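PDB 6GRB: nuclease-like protein, which probably acts as a structure-selective endonuclease of the GEN1 family, cutting four-way DNA junctions and 5'-flaps in a metal-dependent reaction. Local coordinates for residues 75-80 with 123-128. Numbering follows the deposited sequence.
Sequences IFVFDG and AECAYL
Val-77 meets three residues of segment 123-128 with its two methyl groups, which face different parts of the helix. CG2 lies 3.5 Å from SG of Cys-125 and 4.3 Å from CD1 of Leu-128, and thus contacts residues three positions apart on the helix. CG1, anti to the backbone N (chi1 -174°), is directed instead at Glu-124, whose CG is 4.0 Å away; the two side chains cross at about a right angle. Glu-124 therefore contributes aliphatic carbon here, and the bend of its chain at chi2 (91°) carries the carboxylate off, where OE1 forms hydrogen bonds with His-115 NE2 and Ser-283 OG. The thiol of Cys-125 also approaches the branch carbon of Val-77, with SG 3.6 Å from CB, and touches Ala-36 of the adjacent strand. Two residues earlier on the same strand face, Ile-75 extends the apolar surface more loosely, its CG2 being 4.4 Å from Leu-128 CD1. No hydrogen bond joins the segments, and all five touching residues are buried, which marks the interface as hydrophobic. The axes of 75-78 and 123-128 approach to 9.1 Å and run roughly antiparallel, at 143°. Strand 73-78 is flanked in parallel by 34-37 and 113-116, and the latter leads into helix 121-130. The side chain of Cys-125 is about 6 Å from that of Glu-122, which binds metal in another structure of this protein. A helix laid over the parallel part of a mixed sheet is the ordinary packing of alpha/beta folds, here in the PIN-like nuclease core of the XPG/FEN1 family, beside its acidic metal site.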
loop_
_atom_site.group_PDB
_atom_site.type_symbol
_atom_site.label_atom_id
_atom_site.label_comp_id
_atom_site.label_asym_id
_atom_site.label_seq_id
_atom_site.Cartn_x
_atom_site.Cartn_y
_atom_site.Cartn_z
ATOM N N ILE A 75 2.652 5.387 -5.705
ATOM C CA ILE A 75 2.154 6.763 -5.652
ATOM C C ILE A 75 1.672 7.025 -4.224
ATOM O O ILE A 75 0.776 6.335 -3.715
ATOM C CB ILE A 75 1.082 7.055 -6.721
ATOM C CG1 ILE A 75 0.623 8.508 -6.639
ATOM C CG2 ILE A 75 -0.102 6.138 -6.610
ATOM C CD1 ILE A 75 0.035 9.047 -7.943
ATOM N N PHE A 76 2.315 7.992 -3.564
ATOM C CA PHE A 76 2.049 8.318 -2.168
ATOM C C PHE A 76 1.006 9.426 -2.092
ATOM O O PHE A 76 1.231 10.508 -2.626
ATOM C CB PHE A 76 3.335 8.760 -1.476
ATOM C CG PHE A 76 4.354 7.682 -1.363
ATOM C CD1 PHE A 76 4.417 6.899 -0.235
ATOM C CD2 PHE A 76 5.269 7.467 -2.382
ATOM C CE1 PHE A 76 5.367 5.904 -0.125
ATOM C CE2 PHE A 76 6.217 6.498 -2.280
ATOM C CZ PHE A 76 6.263 5.705 -1.158
ATOM N N VAL A 77 -0.110 9.183 -1.409
ATOM C CA VAL A 77 -1.246 10.102 -1.455
ATOM C C VAL A 77 -1.359 10.860 -0.129
ATOM O O VAL A 77 -1.393 10.254 0.944
ATOM C CB VAL A 77 -2.552 9.357 -1.798
ATOM C CG1 VAL A 77 -3.734 10.365 -1.984
ATOM C CG2 VAL A 77 -2.346 8.468 -3.040
ATOM N N PHE A 78 -1.433 12.181 -0.217
ATOM C CA PHE A 78 -1.509 13.106 0.905
ATOM C C PHE A 78 -2.924 13.659 1.005
ATOM O O PHE A 78 -3.576 13.899 -0.014
ATOM C CB PHE A 78 -0.490 14.269 0.739
ATOM C CG PHE A 78 0.964 13.829 0.809
ATOM C CD1 PHE A 78 1.562 13.164 -0.272
ATOM C CD2 PHE A 78 1.713 14.054 1.956
ATOM C CE1 PHE A 78 2.887 12.733 -0.208
ATOM C CE2 PHE A 78 3.030 13.633 2.046
ATOM C CZ PHE A 78 3.636 12.961 0.967
ATOM N N ASP A 79 -3.386 13.865 2.236
ATOM C CA ASP A 79 -4.731 14.372 2.455
ATOM C C ASP A 79 -4.840 15.816 1.984
ATOM O O ASP A 79 -3.859 16.557 1.938
ATOM C CB ASP A 79 -5.111 14.280 3.930
ATOM C CG ASP A 79 -5.571 12.900 4.326
ATOM O OD1 ASP A 79 -4.696 12.054 4.630
ATOM O OD2 ASP A 79 -6.799 12.640 4.348
ATOM N N GLY A 80 -6.048 16.198 1.601
ATOM C CA GLY A 80 -6.347 17.565 1.259
ATOM C C GLY A 80 -7.379 18.145 2.210
ATOM O O GLY A 80 -7.813 17.493 3.174
ATOM N N ALA A 123 -10.157 8.043 0.247
ATOM C CA ALA A 123 -11.116 8.092 -0.846
ATOM C C ALA A 123 -10.407 8.243 -2.175
ATOM O O ALA A 123 -10.862 7.691 -3.181
ATOM C CB ALA A 123 -12.116 9.223 -0.644
ATOM N N GLU A 124 -9.274 8.944 -2.192
ATOM C CA GLU A 124 -8.604 9.219 -3.454
ATOM C C GLU A 124 -7.793 8.016 -3.920
ATOM O O GLU A 124 -7.838 7.674 -5.112
ATOM C CB GLU A 124 -7.740 10.457 -3.324
ATOM C CG GLU A 124 -6.808 10.668 -4.456
ATOM C CD GLU A 124 -7.416 11.516 -5.558
ATOM O OE1 GLU A 124 -6.682 11.871 -6.519
ATOM O OE2 GLU A 124 -8.622 11.833 -5.462
ATOM N N CYS A 125 -7.081 7.352 -2.990
ATOM C CA CYS A 125 -6.428 6.083 -3.301
ATOM C C CYS A 125 -7.406 5.118 -3.968
ATOM O O CYS A 125 -7.118 4.550 -5.032
ATOM C CB CYS A 125 -5.857 5.442 -2.035
ATOM S SG CYS A 125 -4.436 6.277 -1.286
ATOM N N ALA A 126 -8.568 4.913 -3.337
ATOM C CA ALA A 126 -9.560 3.987 -3.875
ATOM C C ALA A 126 -10.025 4.423 -5.261
ATOM O O ALA A 126 -10.193 3.594 -6.167
ATOM C CB ALA A 126 -10.743 3.878 -2.913
ATOM N N TYR A 127 -10.257 5.724 -5.437
ATOM C CA TYR A 127 -10.643 6.234 -6.744
ATOM C C TYR A 127 -9.548 5.974 -7.780
ATOM O O TYR A 127 -9.841 5.614 -8.921
ATOM C CB TYR A 127 -10.976 7.724 -6.625
ATOM C CG TYR A 127 -11.515 8.351 -7.889
ATOM C CD1 TYR A 127 -12.657 7.858 -8.507
ATOM C CD2 TYR A 127 -10.879 9.428 -8.471
ATOM C CE1 TYR A 127 -13.148 8.420 -9.653
ATOM C CE2 TYR A 127 -11.371 10.014 -9.616
ATOM C CZ TYR A 127 -12.499 9.503 -10.206
ATOM O OH TYR A 127 -12.968 10.094 -11.363
ATOM N N LEU A 128 -8.276 6.145 -7.406
ATOM C CA LEU A 128 -7.194 5.893 -8.364
ATOM C C LEU A 128 -7.149 4.428 -8.787
ATOM O O LEU A 128 -6.722 4.115 -9.898
ATOM C CB LEU A 128 -5.837 6.294 -7.776
ATOM C CG LEU A 128 -5.554 7.743 -7.416
ATOM C CD1 LEU A 128 -4.116 7.927 -6.911
ATOM C CD2 LEU A 128 -5.891 8.703 -8.547
#